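Local coordinates for integral membrane indolylacetylinositol arabinosyltransferase EmbC (Mycolicibacterium smegmatis, PDB 7BVE), which probably transfers arabinose units at the mycobacterial membrane, polymerising them into the arabinan of the cell wall, at residues N122-L130 / V150-T158; A610-A621 / F647-A658. All blocks are in the same frame, centred on the assembly; numbering follows the deposited sequence.

Contact 1: N122-L130 / V150-T158; sequences NTPVVSAPL and VTGEFVGLT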
ATOM      1  N   ASN A 122      10.731  -1.785  37.118  1.00 20.04           N
ATOM      2  CA  ASN A 122      12.068  -1.236  36.734  1.00 20.04           C
ATOM      3  C   ASN A 122      12.513   0.018  37.484  1.00 20.04           C
ATOM      4  O   ASN A 122      13.471   0.622  37.042  1.00 20.04           O
ATOM      5  CB  ASN A 122      12.255  -1.007  35.236  1.00 20.04           C
ATOM      6  CG  ASN A 122      13.494  -1.691  34.724  1.00 20.04           C
ATOM      7  OD1 ASN A 122      14.393  -2.004  35.493  1.00 20.04           O
ATOM      8  ND2 ASN A 122      13.522  -1.962  33.436  1.00 20.04           N
ATOM      9  N   THR A 123      11.865   0.423  38.558  1.00 22.67           N
ATOM     10  CA  THR A 123      12.332   1.651  39.211  1.00 22.67           C
ATOM     11  C   THR A 123      12.438   1.395  40.696  1.00 22.67           C
ATOM     12  O   THR A 123      11.432   1.162  41.232  1.00 22.67           O
ATOM     13  CB  THR A 123      11.234   2.702  39.079  1.00 22.67           C
ATOM     14  OG1 THR A 123      10.116   2.341  39.880  1.00 22.67           O
ATOM     15  CG2 THR A 123      10.749   2.905  37.664  1.00 22.67           C
ATOM     16  N   PRO A 124      13.515   1.665  41.442  1.00 21.60           N
ATOM     17  CA  PRO A 124      13.532   1.314  42.848  1.00 21.60           C
ATOM     18  C   PRO A 124      12.536   2.119  43.678  1.00 21.60           C
ATOM     19  O   PRO A 124      12.264   3.189  43.338  1.00 21.60           O
ATOM     20  CB  PRO A 124      14.953   1.626  43.291  1.00 21.60           C
ATOM     21  CG  PRO A 124      15.696   1.701  41.998  1.00 21.60           C
ATOM     22  CD  PRO A 124      14.723   2.333  41.034  1.00 21.60           C
ATOM     23  N   VAL A 125      12.037   1.548  44.761  1.00 19.19           N
ATOM     24  CA  VAL A 125      11.072   2.262  45.630  1.00 19.19           C
ATOM     25  C   VAL A 125      11.754   2.604  46.958  1.00 19.19           C
ATOM     26  O   VAL A 125      11.910   3.734  47.228  1.00 19.19           O
ATOM     27  CB  VAL A 125       9.775   1.451  45.759  1.00 19.19           C
ATOM     28  CG1 VAL A 125       8.810   2.034  46.754  1.00 19.19           C
ATOM     29  CG2 VAL A 125       9.097   1.308  44.422  1.00 19.19           C
ATOM     30  N   VAL A 126      12.289   1.659  47.686  1.00 20.97           N
ATOM     31  CA  VAL A 126      12.908   1.878  48.986  1.00 20.97           C
ATOM     32  C   VAL A 126      14.069   0.899  49.117  1.00 20.97           C
ATOM     33  O   VAL A 126      14.097  -0.149  48.475  1.00 20.97           O
ATOM     34  CB  VAL A 126      11.865   1.724  50.124  1.00 20.97           C
ATOM     35  CG1 VAL A 126      11.486   0.275  50.341  1.00 20.97           C
ATOM     36  CG2 VAL A 126      12.319   2.393  51.406  1.00 20.97           C
ATOM     37  N   SER A 127      15.069   1.275  49.912  1.00 27.04           N
ATOM     38  CA  SER A 127      16.253   0.444  50.092  1.00 27.04           C
ATOM     39  C   SER A 127      16.820   0.694  51.480  1.00 27.04           C
ATOM     40  O   SER A 127      16.588   1.743  52.080  1.00 27.04           O
ATOM     41  CB  SER A 127      17.312   0.736  49.029  1.00 27.04           C
ATOM     42  OG  SER A 127      16.826   0.455  47.731  1.00 27.04           O
ATOM     43  N   ALA A 128      17.581  -0.282  51.975  1.00 39.15           N
ATOM     44  CA  ALA A 128      18.210  -0.189  53.289  1.00 39.15           C
ATOM     45  C   ALA A 128      19.386  -1.150  53.402  1.00 39.15           C
ATOM     46  O   ALA A 128      19.363  -2.226  52.792  1.00 39.15           O
ATOM     47  CB  ALA A 128      17.199  -0.483  54.395  1.00 39.15           C
ATOM     48  N   PRO A 129      20.431  -0.797  54.155  1.00 54.01           N
ATOM     49  CA  PRO A 129      21.539  -1.734  54.369  1.00 54.01           C
ATOM     50  C   PRO A 129      21.109  -2.939  55.191  1.00 54.01           C
ATOM     51  O   PRO A 129      20.257  -2.844  56.076  1.00 54.01           O
ATOM     52  CB  PRO A 129      22.576  -0.890  55.116  1.00 54.01           C
ATOM     53  CG  PRO A 129      22.257   0.507  54.744  1.00 54.01           C
ATOM     54  CD  PRO A 129      20.767   0.555  54.628  1.00 54.01           C
ATOM     55  N   LEU A 130      21.731  -4.080  54.895  1.00 54.03           N
ATOM     56  CA  LEU A 130      21.201  -5.362  55.346  1.00 54.03           C
ATOM     57  C   LEU A 130      21.501  -5.611  56.819  1.00 54.03           C
ATOM     58  O   LEU A 130      20.678  -6.187  57.540  1.00 54.03           O
ATOM     59  CB  LEU A 130      21.765  -6.479  54.478  1.00 54.03           C
ATOM     60  CG  LEU A 130      21.227  -7.885  54.704  1.00 54.03           C
ATOM     61  CD1 LEU A 130      19.743  -7.956  54.418  1.00 54.03           C
ATOM     62  CD2 LEU A 130      21.974  -8.801  53.791  1.00 54.03           C
ATOM     63  N   VAL A 150       2.335   3.821  44.259  1.00 19.43           N
ATOM     64  CA  VAL A 150       2.953   2.712  44.975  1.00 19.43           C
ATOM     65  C   VAL A 150       3.801   3.309  46.085  1.00 19.43           C
ATOM     66  O   VAL A 150       4.211   4.470  45.999  1.00 19.43           O
ATOM     67  CB  VAL A 150       3.796   1.819  44.047  1.00 19.43           C
ATOM     68  CG1 VAL A 150       2.925   1.202  42.985  1.00 19.43           C
ATOM     69  CG2 VAL A 150       4.898   2.603  43.400  1.00 19.43           C
ATOM     70  N   THR A 151       4.043   2.532  47.136  1.00 17.78           N
ATOM     71  CA  THR A 151       4.681   3.068  48.337  1.00 17.78           C
ATOM     72  C   THR A 151       5.294   1.940  49.152  1.00 17.78           C
ATOM     73  O   THR A 151       4.648   0.921  49.390  1.00 17.78           O
ATOM     74  CB  THR A 151       3.685   3.886  49.169  1.00 17.78           C
ATOM     75  OG1 THR A 151       4.253   4.201  50.447  1.00 17.78           O
ATOM     76  CG2 THR A 151       2.342   3.196  49.327  1.00 17.78           C
ATOM     77  N   GLY A 152       6.551   2.113  49.552  1.00 19.65           N
ATOM     78  CA  GLY A 152       7.201   1.182  50.450  1.00 19.65           C
ATOM     79  C   GLY A 152       7.745   1.877  51.676  1.00 19.65           C
ATOM     80  O   GLY A 152       7.973   3.079  51.669  1.00 19.65           O
ATOM     81  N   GLU A 153       7.956   1.099  52.739  1.00 28.11           N
ATOM     82  CA  GLU A 153       8.404   1.677  54.001  1.00 28.11           C
ATOM     83  C   GLU A 153       9.065   0.674  54.934  1.00 28.11           C
ATOM     84  O   GLU A 153       8.435  -0.308  55.326  1.00 28.11           O
ATOM     85  CB  GLU A 153       7.232   2.316  54.741  1.00 28.11           C
ATOM     86  CG  GLU A 153       7.638   2.940  56.058  1.00 28.11           C
ATOM     87  CD  GLU A 153       6.487   3.597  56.780  1.00 28.11           C
ATOM     88  OE1 GLU A 153       5.355   3.558  56.257  1.00 28.11           O
ATOM     89  OE2 GLU A 153       6.716   4.144  57.877  1.00 28.11           O
ATOM     90  N   PHE A 154      10.312   0.923  55.324  1.00 31.57           N
ATOM     91  CA  PHE A 154      10.974   0.173  56.391  1.00 31.57           C
ATOM     92  C   PHE A 154      10.537   0.786  57.714  1.00 31.57           C
ATOM     93  O   PHE A 154      10.978   1.877  58.078  1.00 31.57           O
ATOM     94  CB  PHE A 154      12.490   0.217  56.243  1.00 31.57           C
ATOM     95  CG  PHE A 154      13.031  -0.601  55.104  1.00 31.57           C
ATOM     96  CD1 PHE A 154      13.267  -1.958  55.256  1.00 31.57           C
ATOM     97  CD2 PHE A 154      13.333  -0.011  53.895  1.00 31.57           C
ATOM     98  CE1 PHE A 154      13.786  -2.710  54.223  1.00 31.57           C
ATOM     99  CE2 PHE A 154      13.846  -0.762  52.851  1.00 31.57           C
ATOM    100  CZ  PHE A 154      14.069  -2.116  53.019  1.00 31.57           C
ATOM    101  N   VAL A 155       9.673   0.084  58.440  1.00 36.23           N
ATOM    102  CA  VAL A 155       9.051   0.630  59.642  1.00 36.23           C
ATOM    103  C   VAL A 155       9.974   0.375  60.828  1.00 36.23           C
ATOM    104  O   VAL A 155      10.022  -0.733  61.360  1.00 36.23           O
ATOM    105  CB  VAL A 155       7.668   0.022  59.882  1.00 36.23           C
ATOM    106  CG1 VAL A 155       7.019   0.640  61.107  1.00 36.23           C
ATOM    107  CG2 VAL A 155       6.799   0.197  58.658  1.00 36.23           C
ATOM    108  N   GLY A 156      10.687   1.409  61.264  1.00 45.60           N
ATOM    109  CA  GLY A 156      11.547   1.281  62.422  1.00 45.60           C
ATOM    110  C   GLY A 156      12.854   2.041  62.343  1.00 45.60           C
ATOM    111  O   GLY A 156      13.427   2.384  63.380  1.00 45.60           O
ATOM    112  N   LEU A 157      13.342   2.319  61.139  1.00 48.44           N
ATOM    113  CA  LEU A 157      14.627   2.984  60.979  1.00 48.44           C
ATOM    114  C   LEU A 157      14.490   4.216  60.095  1.00 48.44           C
ATOM    115  O   LEU A 157      13.509   4.387  59.368  1.00 48.44           O
ATOM    116  CB  LEU A 157      15.684   2.014  60.424  1.00 48.44           C
ATOM    117  CG  LEU A 157      15.562   1.273  59.091  1.00 48.44           C
ATOM    118  CD1 LEU A 157      16.140   2.051  57.929  1.00 48.44           C
ATOM    119  CD2 LEU A 157      16.276  -0.042  59.214  1.00 48.44           C
ATOM    120  N   THR A 158      15.503   5.079  60.177  1.00 58.87           N
ATOM    121  CA  THR A 158      15.576   6.331  59.436  1.00 58.87           C
ATOM    122  C   THR A 158      16.835   6.337  58.580  1.00 58.87           C
ATOM    123  O   THR A 158      17.614   5.382  58.581  1.00 58.87           O
ATOM    124  CB  THR A 158      15.591   7.535  60.380  1.00 58.87           C
ATOM    125  OG1 THR A 158      16.730   7.437  61.244  1.00 58.87           O
ATOM    126  CG2 THR A 158      14.328   7.581  61.222  1.00 58.87           C
TER
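Side chains of strand 123-129 and strand 150-155 meet face to face between two separate antiparallel sheets, and no hydrogen bond joins the two segments. The strand axes come no closer than 6.2 Å and run 11° from parallel, a separation bridged by side chains. F154 does most of the bridging. With CG anti to its own carbonyl carbon (chi1 -72°), its ring reaches the chain at V126-A128: S127 N lies at the ring edge, in plane, and the A128 methyl sits over the ring centre in a CH-pi contact, CB 3.8 Å from the centroid and 14° off the normal. V126 CG1 comes in obliquely, 3.6 Å from F154 CE2, and V126 CG2 lies 3.6 Å from F154 CD2. This layering of sheets fits the concanavalin-like family to which the region belongs: strand 123-129 is the outermost of a four-stranded sheet, and strand 149-155 pairs with 140-145 and 171-175 in another. Two residues before F154, G152 has its CA 5.9 Å from that of V126 and presents bare backbone, and V125 CG1 settles 3.6 Å from G152 N. V133 of the short helix 130-133 touches both A128 and F154, while L141 and C138 also touch the F154 side chain.

Contact 2: A610-A621 / F647-A658; sequences AAVLFVTALSFA and FTTMLLGLSVLA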
ATOM      1  N   ALA A 610     -16.892  -6.566 -23.784  1.00 15.07           N
ATOM      2  CA  ALA A 610     -15.490  -6.190 -23.629  1.00 15.07           C
ATOM      3  C   ALA A 610     -15.171  -5.767 -22.201  1.00 15.07           C
ATOM      4  O   ALA A 610     -14.074  -6.034 -21.702  1.00 15.07           O
ATOM      5  CB  ALA A 610     -15.139  -5.072 -24.601  1.00 15.07           C
ATOM      6  N   ALA A 611     -16.116  -5.113 -21.521  1.00 15.07           N
ATOM      7  CA  ALA A 611     -15.891  -4.731 -20.126  1.00 15.07           C
ATOM      8  C   ALA A 611     -15.847  -5.947 -19.206  1.00 15.07           C
ATOM      9  O   ALA A 611     -15.060  -5.983 -18.244  1.00 15.07           O
ATOM     10  CB  ALA A 611     -16.973  -3.761 -19.668  1.00 15.07           C
ATOM     11  N   VAL A 612     -16.688  -6.948 -19.489  1.00 15.07           N
ATOM     12  CA  VAL A 612     -16.638  -8.220 -18.763  1.00 15.07           C
ATOM     13  C   VAL A 612     -15.280  -8.890 -18.940  1.00 15.07           C
ATOM     14  O   VAL A 612     -14.657  -9.337 -17.967  1.00 15.07           O
ATOM     15  CB  VAL A 612     -17.784  -9.140 -19.222  1.00 15.07           C
ATOM     16  CG1 VAL A 612     -17.634 -10.511 -18.631  1.00 15.07           C
ATOM     17  CG2 VAL A 612     -19.112  -8.564 -18.815  1.00 15.07           C
ATOM     18  N   LEU A 613     -14.788  -8.944 -20.184  1.00 15.07           N
ATOM     19  CA  LEU A 613     -13.466  -9.522 -20.440  1.00 15.07           C
ATOM     20  C   LEU A 613     -12.342  -8.725 -19.791  1.00 15.07           C
ATOM     21  O   LEU A 613     -11.335  -9.307 -19.381  1.00 15.07           O
ATOM     22  CB  LEU A 613     -13.215  -9.632 -21.937  1.00 15.07           C
ATOM     23  CG  LEU A 613     -13.941 -10.722 -22.704  1.00 15.07           C
ATOM     24  CD1 LEU A 613     -13.745 -10.506 -24.169  1.00 15.07           C
ATOM     25  CD2 LEU A 613     -13.360 -12.042 -22.306  1.00 15.07           C
ATOM     26  N   PHE A 614     -12.503  -7.410 -19.652  1.00 15.07           N
ATOM     27  CA  PHE A 614     -11.459  -6.610 -19.019  1.00 15.07           C
ATOM     28  C   PHE A 614     -11.379  -6.862 -17.519  1.00 15.07           C
ATOM     29  O   PHE A 614     -10.278  -6.980 -16.968  1.00 15.07           O
ATOM     30  CB  PHE A 614     -11.677  -5.128 -19.294  1.00 15.07           C
ATOM     31  CG  PHE A 614     -10.633  -4.253 -18.678  1.00 15.07           C
ATOM     32  CD1 PHE A 614      -9.351  -4.225 -19.191  1.00 15.07           C
ATOM     33  CD2 PHE A 614     -10.927  -3.462 -17.582  1.00 15.07           C
ATOM     34  CE1 PHE A 614      -8.386  -3.433 -18.623  1.00 15.07           C
ATOM     35  CE2 PHE A 614      -9.962  -2.667 -17.011  1.00 15.07           C
ATOM     36  CZ  PHE A 614      -8.693  -2.653 -17.533  1.00 15.07           C
ATOM     37  N   VAL A 615     -12.522  -6.948 -16.830  1.00 15.07           N
ATOM     38  CA  VAL A 615     -12.428  -7.225 -15.392  1.00 15.07           C
ATOM     39  C   VAL A 615     -12.032  -8.680 -15.139  1.00 15.07           C
ATOM     40  O   VAL A 615     -11.408  -8.991 -14.111  1.00 15.07           O
ATOM     41  CB  VAL A 615     -13.723  -6.851 -14.642  1.00 15.07           C
ATOM     42  CG1 VAL A 615     -14.019  -5.377 -14.785  1.00 15.07           C
ATOM     43  CG2 VAL A 615     -14.899  -7.681 -15.094  1.00 15.07           C
ATOM     44  N   THR A 616     -12.328  -9.582 -16.077  1.00 15.07           N
ATOM     45  CA  THR A 616     -11.842 -10.951 -15.936  1.00 15.07           C
ATOM     46  C   THR A 616     -10.334 -11.026 -16.157  1.00 15.07           C
ATOM     47  O   THR A 616      -9.649 -11.815 -15.502  1.00 15.07           O
ATOM     48  CB  THR A 616     -12.596 -11.854 -16.903  1.00 15.07           C
ATOM     49  OG1 THR A 616     -13.998 -11.662 -16.707  1.00 15.07           O
ATOM     50  CG2 THR A 616     -12.295 -13.303 -16.634  1.00 15.07           C
ATOM     51  N   ALA A 617      -9.799 -10.196 -17.059  1.00 15.07           N
ATOM     52  CA  ALA A 617      -8.352 -10.079 -17.218  1.00 15.07           C
ATOM     53  C   ALA A 617      -7.699  -9.505 -15.972  1.00 15.07           C
ATOM     54  O   ALA A 617      -6.604  -9.921 -15.588  1.00 15.07           O
ATOM     55  CB  ALA A 617      -8.026  -9.194 -18.413  1.00 15.07           C
ATOM     56  N   LEU A 618      -8.350  -8.530 -15.341  1.00 15.07           N
ATOM     57  CA  LEU A 618      -7.777  -7.902 -14.157  1.00 15.07           C
ATOM     58  C   LEU A 618      -7.822  -8.827 -12.946  1.00 15.07           C
ATOM     59  O   LEU A 618      -7.014  -8.680 -12.025  1.00 15.07           O
ATOM     60  CB  LEU A 618      -8.508  -6.589 -13.881  1.00 15.07           C
ATOM     61  CG  LEU A 618      -8.026  -5.659 -12.778  1.00 15.07           C
ATOM     62  CD1 LEU A 618      -6.620  -5.213 -13.058  1.00 15.07           C
ATOM     63  CD2 LEU A 618      -8.945  -4.472 -12.702  1.00 15.07           C
ATOM     64  N   SER A 619      -8.736  -9.801 -12.940  1.00 15.07           N
ATOM     65  CA  SER A 619      -8.810 -10.746 -11.828  1.00 15.07           C
ATOM     66  C   SER A 619      -7.636 -11.719 -11.789  1.00 15.07           C
ATOM     67  O   SER A 619      -7.165 -12.058 -10.704  1.00 15.07           O
ATOM     68  CB  SER A 619     -10.108 -11.530 -11.908  1.00 15.07           C
ATOM     69  OG  SER A 619     -11.207 -10.650 -11.845  1.00 15.07           O
ATOM     70  N   PHE A 620      -7.152 -12.183 -12.943  1.00 15.07           N
ATOM     71  CA  PHE A 620      -6.119 -13.213 -13.025  1.00 15.07           C
ATOM     72  C   PHE A 620      -4.704 -12.682 -12.879  1.00 15.07           C
ATOM     73  O   PHE A 620      -3.755 -13.403 -13.196  1.00 15.07           O
ATOM     74  CB  PHE A 620      -6.218 -13.974 -14.342  1.00 15.07           C
ATOM     75  CG  PHE A 620      -7.240 -15.049 -14.340  1.00 15.07           C
ATOM     76  CD1 PHE A 620      -6.952 -16.274 -13.769  1.00 15.07           C
ATOM     77  CD2 PHE A 620      -8.474 -14.863 -14.913  1.00 15.07           C
ATOM     78  CE1 PHE A 620      -7.874 -17.279 -13.757  1.00 15.07           C
ATOM     79  CE2 PHE A 620      -9.405 -15.869 -14.902  1.00 15.07           C
ATOM     80  CZ  PHE A 620      -9.099 -17.081 -14.323  1.00 15.07           C
ATOM     81  N   ALA A 621      -4.527 -11.461 -12.392  1.00 15.07           N
ATOM     82  CA  ALA A 621      -3.204 -10.860 -12.266  1.00 15.07           C
ATOM     83  C   ALA A 621      -2.634 -11.060 -10.876  1.00 15.07           C
ATOM     84  O   ALA A 621      -1.949 -10.188 -10.347  1.00 15.07           O
ATOM     85  CB  ALA A 621      -3.263  -9.381 -12.613  1.00 15.07           C
ATOM     86  N   PHE A 647      -2.810 -15.846 -18.408  1.00 15.07           N
ATOM     87  CA  PHE A 647      -4.225 -15.726 -18.728  1.00 15.07           C
ATOM     88  C   PHE A 647      -4.633 -14.269 -18.868  1.00 15.07           C
ATOM     89  O   PHE A 647      -5.559 -13.949 -19.623  1.00 15.07           O
ATOM     90  CB  PHE A 647      -5.077 -16.407 -17.658  1.00 15.07           C
ATOM     91  CG  PHE A 647      -4.982 -17.910 -17.647  1.00 15.07           C
ATOM     92  CD1 PHE A 647      -4.409 -18.606 -18.696  1.00 15.07           C
ATOM     93  CD2 PHE A 647      -5.494 -18.626 -16.586  1.00 15.07           C
ATOM     94  CE1 PHE A 647      -4.331 -19.977 -18.668  1.00 15.07           C
ATOM     95  CE2 PHE A 647      -5.420 -19.995 -16.558  1.00 15.07           C
ATOM     96  CZ  PHE A 647      -4.838 -20.669 -17.600  1.00 15.07           C
ATOM     97  N   THR A 648      -3.928 -13.375 -18.178  1.00 15.07           N
ATOM     98  CA  THR A 648      -4.305 -11.971 -18.171  1.00 15.07           C
ATOM     99  C   THR A 648      -3.981 -11.292 -19.502  1.00 15.07           C
ATOM    100  O   THR A 648      -4.756 -10.452 -19.973  1.00 15.07           O
ATOM    101  CB  THR A 648      -3.649 -11.277 -16.972  1.00 15.07           C
ATOM    102  OG1 THR A 648      -3.987  -9.891 -16.960  1.00 15.07           O
ATOM    103  CG2 THR A 648      -2.151 -11.448 -16.949  1.00 15.07           C
ATOM    104  N   THR A 649      -2.908 -11.711 -20.177  1.00 15.07           N
ATOM    105  CA  THR A 649      -2.584 -11.120 -21.473  1.00 15.07           C
ATOM    106  C   THR A 649      -3.501 -11.648 -22.568  1.00 15.07           C
ATOM    107  O   THR A 649      -3.878 -10.903 -23.480  1.00 15.07           O
ATOM    108  CB  THR A 649      -1.131 -11.394 -21.831  1.00 15.07           C
ATOM    109  OG1 THR A 649      -0.951 -12.799 -22.012  1.00 15.07           O
ATOM    110  CG2 THR A 649      -0.227 -10.926 -20.716  1.00 15.07           C
ATOM    111  N   MET A 650      -3.883 -12.922 -22.481  1.00 15.47           N
ATOM    112  CA  MET A 650      -4.834 -13.493 -23.428  1.00 15.47           C
ATOM    113  C   MET A 650      -6.204 -12.842 -23.296  1.00 15.47           C
ATOM    114  O   MET A 650      -6.847 -12.506 -24.302  1.00 15.47           O
ATOM    115  CB  MET A 650      -4.942 -14.995 -23.198  1.00 15.47           C
ATOM    116  CG  MET A 650      -3.662 -15.764 -23.434  1.00 15.47           C
ATOM    117  SD  MET A 650      -3.862 -17.491 -22.964  1.00 15.47           S
ATOM    118  CE  MET A 650      -2.208 -18.118 -23.191  1.00 15.47           C
ATOM    119  N   LEU A 651      -6.658 -12.627 -22.060  1.00 15.07           N
ATOM    120  CA  LEU A 651      -7.952 -11.986 -21.869  1.00 15.07           C
ATOM    121  C   LEU A 651      -7.911 -10.504 -22.223  1.00 15.07           C
ATOM    122  O   LEU A 651      -8.912  -9.963 -22.707  1.00 15.07           O
ATOM    123  CB  LEU A 651      -8.422 -12.208 -20.436  1.00 15.07           C
ATOM    124  CG  LEU A 651      -8.847 -13.629 -20.076  1.00 15.07           C
ATOM    125  CD1 LEU A 651      -8.965 -13.770 -18.591  1.00 15.07           C
ATOM    126  CD2 LEU A 651     -10.174 -13.949 -20.721  1.00 15.07           C
ATOM    127  N   LEU A 652      -6.762  -9.841 -22.044  1.00 15.07           N
ATOM    128  CA  LEU A 652      -6.633  -8.456 -22.495  1.00 15.07           C
ATOM    129  C   LEU A 652      -6.666  -8.357 -24.016  1.00 15.07           C
ATOM    130  O   LEU A 652      -7.267  -7.425 -24.569  1.00 15.07           O
ATOM    131  CB  LEU A 652      -5.345  -7.848 -21.953  1.00 15.07           C
ATOM    132  CG  LEU A 652      -5.132  -6.365 -22.232  1.00 15.07           C
ATOM    133  CD1 LEU A 652      -6.143  -5.544 -21.480  1.00 15.07           C
ATOM    134  CD2 LEU A 652      -3.733  -5.950 -21.869  1.00 15.07           C
ATOM    135  N   GLY A 653      -6.040  -9.312 -24.709  1.00 15.07           N
ATOM    136  CA  GLY A 653      -6.119  -9.331 -26.160  1.00 15.07           C
ATOM    137  C   GLY A 653      -7.526  -9.571 -26.673  1.00 15.07           C
ATOM    138  O   GLY A 653      -7.956  -8.947 -27.647  1.00 15.07           O
ATOM    139  N   LEU A 654      -8.273 -10.452 -26.003  1.00 15.07           N
ATOM    140  CA  LEU A 654      -9.671 -10.664 -26.377  1.00 15.07           C
ATOM    141  C   LEU A 654     -10.525  -9.429 -26.102  1.00 15.07           C
ATOM    142  O   LEU A 654     -11.463  -9.138 -26.853  1.00 15.07           O
ATOM    143  CB  LEU A 654     -10.234 -11.872 -25.639  1.00 15.07           C
ATOM    144  CG  LEU A 654      -9.681 -13.230 -26.049  1.00 15.07           C
ATOM    145  CD1 LEU A 654     -10.194 -14.294 -25.122  1.00 15.07           C
ATOM    146  CD2 LEU A 654     -10.091 -13.531 -27.466  1.00 15.07           C
ATOM    147  N   SER A 655     -10.204  -8.678 -25.045  1.00 15.07           N
ATOM    148  CA  SER A 655     -10.938  -7.448 -24.753  1.00 15.07           C
ATOM    149  C   SER A 655     -10.699  -6.380 -25.816  1.00 15.07           C
ATOM    150  O   SER A 655     -11.638  -5.689 -26.243  1.00 15.07           O
ATOM    151  CB  SER A 655     -10.534  -6.929 -23.381  1.00 15.07           C
ATOM    152  OG  SER A 655     -11.179  -5.708 -23.103  1.00 15.07           O
ATOM    153  N   VAL A 656      -9.450  -6.244 -26.269  1.00 15.07           N
ATOM    154  CA  VAL A 656      -9.135  -5.285 -27.329  1.00 15.07           C
ATOM    155  C   VAL A 656      -9.791  -5.695 -28.645  1.00 15.07           C
ATOM    156  O   VAL A 656     -10.301  -4.848 -29.396  1.00 15.07           O
ATOM    157  CB  VAL A 656      -7.607  -5.140 -27.455  1.00 15.07           C
ATOM    158  CG1 VAL A 656      -7.223  -4.271 -28.626  1.00 15.07           C
ATOM    159  CG2 VAL A 656      -7.046  -4.545 -26.184  1.00 15.07           C
ATOM    160  N   LEU A 657      -9.846  -7.001 -28.918  1.00 15.07           N
ATOM    161  CA  LEU A 657     -10.520  -7.478 -30.125  1.00 15.07           C
ATOM    162  C   LEU A 657     -12.025  -7.221 -30.077  1.00 15.07           C
ATOM    163  O   LEU A 657     -12.637  -6.882 -31.099  1.00 15.07           O
ATOM    164  CB  LEU A 657     -10.233  -8.961 -30.316  1.00 15.07           C
ATOM    165  CG  LEU A 657     -10.840  -9.645 -31.532  1.00 15.07           C
ATOM    166  CD1 LEU A 657     -10.319  -9.022 -32.803  1.00 15.07           C
ATOM    167  CD2 LEU A 657     -10.526 -11.124 -31.491  1.00 15.07           C
ATOM    168  N   ALA A 658     -12.634  -7.349 -28.896  1.00 15.07           N
ATOM    169  CA  ALA A 658     -14.056  -7.045 -28.767  1.00 15.07           C
ATOM    170  C   ALA A 658     -14.329  -5.555 -28.949  1.00 15.07           C
ATOM    171  O   ALA A 658     -15.363  -5.173 -29.511  1.00 15.07           O
ATOM    172  CB  ALA A 658     -14.577  -7.529 -27.419  1.00 15.07           C
TER
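Two predicted transmembrane helices, 602-619 and 647-668, pack here as an antiparallel pair, their local axes 8.1 Å apart at closest approach and 167° between directions. Small residues allow the approach: A617 and T648 have CA atoms 4.6 Å apart, and the methyls of A610 and A658 touch at the other end. At two places a hydroxyl crosses to a carbonyl of helix 602-619. S655 OG, swung anti to its backbone N, donates to A610 O at 3.2 Å; that oxygen also accepts F614 N, and the two donors reach it from opposite faces of the carbonyl plane. T648 uses the same torsion to bring OG1 within 3.0 Å of A617 O, above the carbonyl plane and with a C=O...donor angle of 130°. Both hydroxyls thus have an acceptor in a largely apolar interface. Between these bonds L651 fills the centre, its CB against A617 CB at 3.7 Å, its CD1 against T616 CG2 and the F620 ring, and its CD2 meeting L613 CD2 as the two side chains cross near a right angle. L613 CD1 reaches on to L654. Where helix 602-619 has ended, the edge of F647 points at the face of F620, planes at 84° and centroids 5.7 Å apart, a T-shaped pair that P641 also touches. F614, alongside L652, carries the contact toward the second copy of the protein, where M566 and W498 of that subunit pack on F614 and L652 respectively. The region belongs to the GT-C clan, and close antiparallel packing through alanine, serine and threonine, with hydroxyl-to-backbone bonds between helices, is a familiar way of packing helices in polytopic membrane proteins.

In the fold
The two contacts lie on opposite sides of the chain's centre, their own centres 76 Å apart and their nearest atoms about 47 Å, so neither touches the other. They come in series along the chain: contact 1 closes within the concanavalin-like range before contact 2 opens in the GT-C range, and they share no helix, strand or sheet. Contact 1 joins two beta sheets through side chains, whereas contact 2 joins consecutive helices of the predicted membrane region. They also differ in surroundings, since no other chain touches contact 1 while the second subunit packs against contact 2. The contacts thus sample two parts of the chain, a beta region and a predicted membrane region, that are packed independently at these places.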